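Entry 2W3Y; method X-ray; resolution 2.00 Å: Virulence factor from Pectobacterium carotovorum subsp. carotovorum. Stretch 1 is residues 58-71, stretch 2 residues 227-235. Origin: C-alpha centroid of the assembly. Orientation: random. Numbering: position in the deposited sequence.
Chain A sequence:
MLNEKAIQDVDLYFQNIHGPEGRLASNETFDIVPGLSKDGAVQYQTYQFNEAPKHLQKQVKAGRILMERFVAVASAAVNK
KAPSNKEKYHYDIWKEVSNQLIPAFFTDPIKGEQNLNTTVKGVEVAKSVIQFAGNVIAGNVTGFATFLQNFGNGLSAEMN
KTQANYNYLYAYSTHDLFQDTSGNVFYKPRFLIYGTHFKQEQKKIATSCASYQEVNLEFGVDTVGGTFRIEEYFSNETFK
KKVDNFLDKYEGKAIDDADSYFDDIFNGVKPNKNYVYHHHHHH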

ATOM      1  N   LYS A  58     -19.166  -5.254  -8.896  1.00 32.36           N
ATOM      2  CA  LYS A  58     -18.555  -4.806 -10.152  1.00 32.83           C
ATOM      3  C   LYS A  58     -17.621  -3.608  -9.947  1.00 32.24           C
ATOM      4  O   LYS A  58     -16.498  -3.608 -10.448  1.00 31.92           O
ATOM      5  N   GLN A  59     -18.112  -2.595  -9.231  1.00 31.52           N
ATOM      6  CA  GLN A  59     -17.351  -1.390  -8.875  1.00 31.68           C
ATOM      7  C   GLN A  59     -16.079  -1.726  -8.067  1.00 29.86           C
ATOM      8  O   GLN A  59     -15.020  -1.158  -8.298  1.00 29.33           O
ATOM      9  N   VAL A  60     -16.195  -2.672  -7.144  1.00 29.23           N
ATOM     10  CA  VAL A  60     -15.076  -3.082  -6.302  1.00 29.00           C
ATOM     11  C   VAL A  60     -13.988  -3.805  -7.110  1.00 28.80           C
ATOM     12  O   VAL A  60     -12.791  -3.523  -6.950  1.00 28.01           O
ATOM     13  N   LYS A  61     -14.405  -4.720  -7.987  1.00 28.44           N
ATOM     14  CA  LYS A  61     -13.466  -5.436  -8.862  1.00 28.74           C
ATOM     15  C   LYS A  61     -12.711  -4.490  -9.793  1.00 27.57           C
ATOM     16  O   LYS A  61     -11.509  -4.645  -9.983  1.00 27.51           O
ATOM     17  N   ALA A  62     -13.409  -3.495 -10.343  1.00 27.16           N
ATOM     18  CA  ALA A  62     -12.771  -2.454 -11.156  1.00 26.40           C
ATOM     19  C   ALA A  62     -11.833  -1.553 -10.315  1.00 25.76           C
ATOM     20  O   ALA A  62     -10.713  -1.234 -10.743  1.00 25.18           O
ATOM     21  N   GLY A  63     -12.299  -1.166  -9.127  1.00 25.04           N
ATOM     22  CA  GLY A  63     -11.545  -0.315  -8.201  1.00 24.76           C
ATOM     23  C   GLY A  63     -10.234  -0.952  -7.769  1.00 24.74           C
ATOM     24  O   GLY A  63      -9.208  -0.281  -7.710  1.00 24.56           O
ATOM     25  N   ARG A  64     -10.273  -2.254  -7.483  1.00 25.38           N
ATOM     26  CA  ARG A  64      -9.074  -3.008  -7.129  1.00 25.62           C
ATOM     27  C   ARG A  64      -8.057  -3.002  -8.257  1.00 26.24           C
ATOM     28  O   ARG A  64      -6.872  -2.772  -8.004  1.00 26.66           O
ATOM     29  N   ILE A  65      -8.508  -3.231  -9.497  1.00 26.33           N
ATOM     30  CA  ILE A  65      -7.609  -3.173 -10.657  1.00 26.87           C
ATOM     31  C   ILE A  65      -6.997  -1.795 -10.840  1.00 25.84           C
ATOM     32  O   ILE A  65      -5.783  -1.671 -11.061  1.00 26.31           O
ATOM     33  N   LEU A  66      -7.829  -0.765 -10.756  1.00 25.60           N
ATOM     34  CA  LEU A  66      -7.355   0.622 -10.852  1.00 25.21           C
ATOM     35  C   LEU A  66      -6.275   0.976  -9.818  1.00 24.63           C
ATOM     36  O   LEU A  66      -5.251   1.583 -10.157  1.00 24.58           O
ATOM     37  N   MET A  67      -6.508   0.599  -8.563  1.00 23.87           N
ATOM     38  CA  MET A  67      -5.573   0.954  -7.495  1.00 23.17           C
ATOM     39  C   MET A  67      -4.222   0.232  -7.639  1.00 23.03           C
ATOM     40  O   MET A  67      -3.171   0.850  -7.417  1.00 22.22           O
ATOM     41  N   GLU A  68      -4.245  -1.057  -8.023  1.00 22.60           N
ATOM     42  CA  GLU A  68      -2.989  -1.804  -8.270  1.00 23.11           C
ATOM     43  C   GLU A  68      -2.172  -1.157  -9.409  1.00 22.48           C
ATOM     44  O   GLU A  68      -0.931  -1.123  -9.372  1.00 21.70           O
ATOM     45  N   ARG A  69      -2.878  -0.628 -10.402  1.00 21.45           N
ATOM     46  CA  ARG A  69      -2.242   0.073 -11.511  1.00 22.04           C
ATOM     47  C   ARG A  69      -1.621   1.402 -11.074  1.00 21.14           C
ATOM     48  O   ARG A  69      -0.511   1.730 -11.504  1.00 21.67           O
ATOM     49  N   PHE A  70      -2.338   2.146 -10.229  1.00 20.80           N
ATOM     50  CA  PHE A  70      -1.820   3.383  -9.620  1.00 21.28           C
ATOM     51  C   PHE A  70      -0.586   3.122  -8.740  1.00 21.07           C
ATOM     52  O   PHE A  70       0.401   3.869  -8.798  1.00 21.17           O
ATOM     53  N   VAL A  71      -0.635   2.049  -7.947  1.00 20.22           N
ATOM     54  CA  VAL A  71       0.520   1.651  -7.128  1.00 20.74           C
ATOM     55  C   VAL A  71       1.750   1.342  -7.990  1.00 20.18           C
ATOM     56  O   VAL A  71       2.853   1.839  -7.689  1.00 20.93           O
ATOM     57  N   THR A 227      -8.327   9.215  -1.175  1.00 24.64           N
ATOM     58  CA  THR A 227      -9.478   8.405  -1.571  1.00 24.54           C
ATOM     59  C   THR A 227      -9.681   8.597  -3.074  1.00 25.19           C
ATOM     60  O   THR A 227      -9.707   9.730  -3.548  1.00 25.12           O
ATOM     61  N   PHE A 228      -9.817   7.502  -3.825  1.00 25.96           N
ATOM     62  CA  PHE A 228     -10.066   7.616  -5.261  1.00 26.92           C
ATOM     63  C   PHE A 228     -11.485   8.082  -5.590  1.00 27.50           C
ATOM     64  O   PHE A 228     -12.441   7.702  -4.932  1.00 26.68           O
ATOM     65  N   ARG A 229     -11.585   8.907  -6.633  1.00 28.79           N
ATOM     66  CA  ARG A 229     -12.853   9.441  -7.119  1.00 29.98           C
ATOM     67  C   ARG A 229     -13.587   8.388  -7.945  1.00 30.42           C
ATOM     68  O   ARG A 229     -13.771   8.547  -9.158  1.00 30.25           O
ATOM     69  N   ILE A 230     -14.009   7.313  -7.283  1.00 31.18           N
ATOM     70  CA  ILE A 230     -14.643   6.172  -7.968  1.00 32.52           C
ATOM     71  C   ILE A 230     -16.024   6.516  -8.565  1.00 33.97           C
ATOM     72  O   ILE A 230     -16.403   5.991  -9.625  1.00 34.51           O
ATOM     73  N   GLU A 231     -16.741   7.404  -7.879  1.00 35.71           N
ATOM     74  CA  GLU A 231     -18.067   7.892  -8.286  1.00 37.70           C
ATOM     75  C   GLU A 231     -18.004   8.655  -9.608  1.00 37.99           C
ATOM     76  O   GLU A 231     -18.799   8.386 -10.515  1.00 38.67           O
ATOM     77  N   GLU A 232     -17.046   9.576  -9.708  1.00 38.08           N
ATOM     78  CA  GLU A 232     -16.778  10.326 -10.927  1.00 38.70           C
ATOM     79  C   GLU A 232     -16.224   9.460 -12.055  1.00 38.49           C
ATOM     80  O   GLU A 232     -16.507   9.726 -13.220  1.00 38.19           O
ATOM     81  N   TYR A 233     -15.440   8.435 -11.715  1.00 38.07           N
ATOM     82  CA  TYR A 233     -14.903   7.514 -12.719  1.00 37.77           C
ATOM     83  C   TYR A 233     -16.030   6.753 -13.447  1.00 38.62           C
ATOM     84  O   TYR A 233     -15.942   6.498 -14.649  1.00 38.71           O
ATOM     85  N   PHE A 234     -17.077   6.399 -12.714  1.00 39.72           N
ATOM     86  CA  PHE A 234     -18.198   5.667 -13.292  1.00 41.47           C
ATOM     87  C   PHE A 234     -19.339   6.558 -13.809  1.00 42.07           C
ATOM     88  O   PHE A 234     -20.272   6.059 -14.438  1.00 42.77           O
ATOM     89  N   SER A 235     -19.268   7.863 -13.554  1.00 42.55           N
ATOM     90  CA  SER A 235     -20.329   8.781 -13.990  1.00 42.98           C
ATOM     91  C   SER A 235     -19.862   9.813 -15.013  1.00 43.05           C
ATOM     92  O   SER A 235     -20.666  10.328 -15.797  1.00 43.23           O
TER

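Segments far apart in sequence often meet without a single hydrogen bond between them, with complementary shape prominent, and the virulence factor from Pectobacterium carotovorum offers a compact example. Residues 58-71 form part of a longer helix; residues 227-235 pass from the end of a strand into a second helix, and the two helix axes run at 107° to each other. Together the stretches bury 466 Å², with no hydrogen bond across them.

The hollow on the first helix lies at Gly63. Gly63 CA and Ile230 CA lie 7.2 Å apart, and Ile230 (chi1 t, chi2 p) places its CD1 4.2 Å from Gly63 CA. Gln59, extended with chi1 and chi2 both t, flanks this site, its NE2 lying 3.7 Å from Ile230 CG2, a contact of shape and not of polarity.

The first helix supplies a bump of its own, Leu66 (m, t), which points toward the second stretch. Leu66 CD1 sits over one face of the Tyr233 ring, 3.8 Å from the ring centroid, and also touches Phe228 CE2 at 3.9 Å and Ile230 CD1 at 4.3 Å. One methyl thus fills a pocket lined by three residues. Phe228 (chi1 t) is itself a wedge: Met67, whose CA-to-CB bond points sideways, curls through m, m, p until its CE lies 3.6 Å from Phe228 CG, while Phe70 CE2 meets Phe228 CE1 at 3.8 Å, the rings inclined at 51°.

Toward the other end, Phe234 (chi1 m) presents its ring edge to Ala62, with CZ 3.8 Å from Ala62 CB, and Phe234 CE2 lies 4.1 Å from Gln59 CG.

A salt bridge lies outside the interface: Arg229 NH1 pairs with Glu232 OE1 at 2.6 Å within the second stretch, while Tyr233 OH is hydrogen-bonded elsewhere in the structure.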

ATOM      1  CB  LYS A  58     -19.650  -4.455 -11.178  1.00 33.14           C
ATOM      2  CG  LYS A  58     -19.170  -3.825 -12.484  1.00 34.23           C
ATOM      3  CD  LYS A  58     -20.373  -3.352 -13.319  1.00 34.89           C
ATOM      4  CE  LYS A  58     -19.960  -2.913 -14.710  1.00 37.90           C
ATOM      5  NZ  LYS A  58     -21.143  -2.533 -15.543  1.00 40.91           N
ATOM      6  CB  GLN A  59     -18.273  -0.438  -8.103  1.00 31.70           C
ATOM      7  CG  GLN A  59     -17.664   0.889  -7.655  1.00 34.28           C
ATOM      8  CD  GLN A  59     -18.725   1.870  -7.161  1.00 34.26           C
ATOM      9  OE1 GLN A  59     -19.843   1.924  -7.695  1.00 38.89           O
ATOM     10  NE2 GLN A  59     -18.381   2.653  -6.154  1.00 36.21           N
ATOM     11  CB  VAL A  60     -15.561  -3.923  -5.091  1.00 28.87           C
ATOM     12  CG1 VAL A  60     -14.388  -4.556  -4.355  1.00 28.24           C
ATOM     13  CG2 VAL A  60     -16.381  -3.054  -4.144  1.00 29.57           C
ATOM     14  CB  LYS A  61     -14.164  -6.585  -9.626  1.00 29.09           C
ATOM     15  CG  LYS A  61     -14.447  -7.831  -8.745  1.00 29.45           C
ATOM     16  CD  LYS A  61     -15.443  -8.797  -9.419  1.00 30.29           C
ATOM     17  CE  LYS A  61     -15.955  -9.861  -8.433  1.00 31.76           C
ATOM     18  NZ  LYS A  61     -14.959 -10.974  -8.297  1.00 34.04           N
ATOM     19  CB  ALA A  62     -13.834  -1.610 -11.865  1.00 27.41           C
ATOM     20  CB  ARG A  64      -9.412  -4.439  -6.662  1.00 25.48           C
ATOM     21  CG  ARG A  64     -10.127  -4.461  -5.314  1.00 25.23           C
ATOM     22  CD  ARG A  64     -10.393  -5.861  -4.787  1.00 26.00           C
ATOM     23  NE  ARG A  64      -9.212  -6.733  -4.828  1.00 26.07           N
ATOM     24  CZ  ARG A  64      -9.063  -7.830  -4.093  1.00 27.22           C
ATOM     25  NH1 ARG A  64      -9.994  -8.190  -3.227  1.00 28.49           N
ATOM     26  NH2 ARG A  64      -7.969  -8.564  -4.211  1.00 29.36           N
ATOM     27  CB  ILE A  65      -8.276  -3.603 -12.004  1.00 26.84           C
ATOM     28  CG1 ILE A  65      -8.908  -5.000 -11.917  1.00 28.69           C
ATOM     29  CG2 ILE A  65      -7.269  -3.513 -13.165  1.00 28.04           C
ATOM     30  CD1 ILE A  65      -8.057  -6.069 -11.345  1.00 29.94           C
ATOM     31  CB  LEU A  66      -8.526   1.591 -10.719  1.00 25.33           C
ATOM     32  CG  LEU A  66      -9.498   1.685 -11.901  1.00 25.93           C
ATOM     33  CD1 LEU A  66     -10.727   2.527 -11.503  1.00 28.50           C
ATOM     34  CD2 LEU A  66      -8.812   2.258 -13.153  1.00 26.25           C
ATOM     35  CB  MET A  67      -6.203   0.726  -6.114  1.00 22.93           C
ATOM     36  CG  MET A  67      -7.273   1.756  -5.699  1.00 24.91           C
ATOM     37  SD  MET A  67      -6.802   3.518  -5.685  1.00 22.49           S
ATOM     38  CE  MET A  67      -7.138   4.083  -7.342  1.00 26.25           C
ATOM     39  CB  GLU A  68      -3.242  -3.292  -8.547  1.00 23.53           C
ATOM     40  CG  GLU A  68      -3.852  -4.054  -7.348  1.00 25.20           C
ATOM     41  CD  GLU A  68      -3.670  -5.580  -7.389  1.00 25.30           C
ATOM     42  OE1 GLU A  68      -3.087  -6.137  -8.358  1.00 29.45           O
ATOM     43  OE2 GLU A  68      -4.101  -6.241  -6.409  1.00 28.14           O
ATOM     44  CB  ARG A  69      -3.235   0.295 -12.654  1.00 22.49           C
ATOM     45  CG  ARG A  69      -3.620  -1.010 -13.372  1.00 25.24           C
ATOM     46  CD  ARG A  69      -4.612  -0.743 -14.496  1.00 29.37           C
ATOM     47  NE  ARG A  69      -3.900  -0.282 -15.689  1.00 34.42           N
ATOM     48  CZ  ARG A  69      -4.471   0.162 -16.808  1.00 34.73           C
ATOM     49  NH1 ARG A  69      -5.796   0.226 -16.919  1.00 35.85           N
ATOM     50  NH2 ARG A  69      -3.703   0.544 -17.823  1.00 34.13           N
ATOM     51  CB  PHE A  70      -2.912   4.110  -8.827  1.00 21.64           C
ATOM     52  CG  PHE A  70      -3.709   5.120  -9.644  1.00 22.79           C
ATOM     53  CD1 PHE A  70      -3.097   6.264 -10.160  1.00 24.07           C
ATOM     54  CD2 PHE A  70      -5.077   4.927  -9.867  1.00 23.02           C
ATOM     55  CE1 PHE A  70      -3.832   7.198 -10.899  1.00 25.96           C
ATOM     56  CE2 PHE A  70      -5.830   5.844 -10.606  1.00 23.86           C
ATOM     57  CZ  PHE A  70      -5.214   6.981 -11.128  1.00 24.72           C
ATOM     58  CB  VAL A  71       0.169   0.468  -6.116  1.00 19.96           C
ATOM     59  CG1 VAL A  71       1.438  -0.066  -5.412  1.00 20.82           C
ATOM     60  CG2 VAL A  71      -0.858   0.937  -5.087  1.00 20.57           C
ATOM     61  CB  THR A 227     -10.733   8.878  -0.816  1.00 24.34           C
ATOM     62  OG1 THR A 227     -10.517   8.773   0.600  1.00 24.07           O
ATOM     63  CG2 THR A 227     -11.981   8.061  -1.198  1.00 23.84           C
ATOM     64  CB  PHE A 228      -9.755   6.312  -6.009  1.00 26.92           C
ATOM     65  CG  PHE A 228      -9.903   6.428  -7.508  1.00 27.91           C
ATOM     66  CD1 PHE A 228      -9.029   7.220  -8.245  1.00 28.39           C
ATOM     67  CD2 PHE A 228     -10.922   5.750  -8.180  1.00 27.58           C
ATOM     68  CE1 PHE A 228      -9.163   7.337  -9.622  1.00 29.19           C
ATOM     69  CE2 PHE A 228     -11.055   5.858  -9.557  1.00 26.57           C
ATOM     70  CZ  PHE A 228     -10.186   6.645 -10.277  1.00 27.89           C
ATOM     71  CB  ARG A 229     -12.599  10.696  -7.959  1.00 29.81           C
ATOM     72  CG  ARG A 229     -11.987  11.845  -7.198  1.00 32.30           C
ATOM     73  CD  ARG A 229     -12.255  13.153  -7.910  1.00 37.41           C
ATOM     74  NE  ARG A 229     -11.099  13.641  -8.641  1.00 42.00           N
ATOM     75  CZ  ARG A 229     -11.153  14.518  -9.638  1.00 42.54           C
ATOM     76  NH1 ARG A 229     -12.311  14.997 -10.063  1.00 43.19           N
ATOM     77  NH2 ARG A 229     -10.034  14.898 -10.226  1.00 44.01           N
ATOM     78  CB  ILE A 230     -14.710   4.914  -7.033  1.00 32.00           C
ATOM     79  CG1 ILE A 230     -15.048   3.643  -7.817  1.00 31.96           C
ATOM     80  CG2 ILE A 230     -15.660   5.135  -5.851  1.00 30.89           C
ATOM     81  CD1 ILE A 230     -13.938   3.146  -8.739  1.00 33.51           C
ATOM     82  CB  GLU A 231     -18.671   8.791  -7.203  1.00 38.08           C
ATOM     83  CG  GLU A 231     -18.891   8.119  -5.835  1.00 41.00           C
ATOM     84  CD  GLU A 231     -17.624   8.044  -4.964  1.00 44.32           C
ATOM     85  OE1 GLU A 231     -17.678   7.327  -3.938  1.00 46.43           O
ATOM     86  OE2 GLU A 231     -16.586   8.678  -5.299  1.00 44.28           O
ATOM     87  CB  GLU A 232     -15.826  11.486 -10.658  1.00 38.97           C
ATOM     88  CG  GLU A 232     -16.472  12.636  -9.912  1.00 41.96           C
ATOM     89  CD  GLU A 232     -15.468  13.517  -9.190  1.00 45.97           C
ATOM     90  OE1 GLU A 232     -14.803  14.339  -9.865  1.00 47.35           O
ATOM     91  OE2 GLU A 232     -15.358  13.393  -7.944  1.00 46.61           O
ATOM     92  CB  TYR A 233     -13.886   6.541 -12.092  1.00 36.29           C
ATOM     93  CG  TYR A 233     -13.303   5.535 -13.062  1.00 34.22           C
ATOM     94  CD1 TYR A 233     -12.165   5.832 -13.808  1.00 31.60           C
ATOM     95  CD2 TYR A 233     -13.904   4.288 -13.241  1.00 32.06           C
ATOM     96  CE1 TYR A 233     -11.636   4.895 -14.721  1.00 32.60           C
ATOM     97  CE2 TYR A 233     -13.398   3.360 -14.132  1.00 32.19           C
ATOM     98  CZ  TYR A 233     -12.261   3.663 -14.869  1.00 32.88           C
ATOM     99  OH  TYR A 233     -11.766   2.724 -15.743  1.00 34.56           O
ATOM    100  CB  PHE A 234     -18.741   4.637 -12.294  1.00 41.88           C
ATOM    101  CG  PHE A 234     -17.994   3.337 -12.293  1.00 42.80           C
ATOM    102  CD1 PHE A 234     -18.300   2.340 -13.222  1.00 44.23           C
ATOM    103  CD2 PHE A 234     -16.990   3.095 -11.357  1.00 43.95           C
ATOM    104  CE1 PHE A 234     -17.615   1.122 -13.218  1.00 45.22           C
ATOM    105  CE2 PHE A 234     -16.294   1.882 -11.344  1.00 43.72           C
ATOM    106  CZ  PHE A 234     -16.604   0.895 -12.275  1.00 43.95           C
ATOM    107  CB  SER A 235     -20.989   9.474 -12.793  1.00 42.95           C
ATOM    108  OG  SER A 235     -20.164  10.496 -12.260  1.00 43.20           O
TER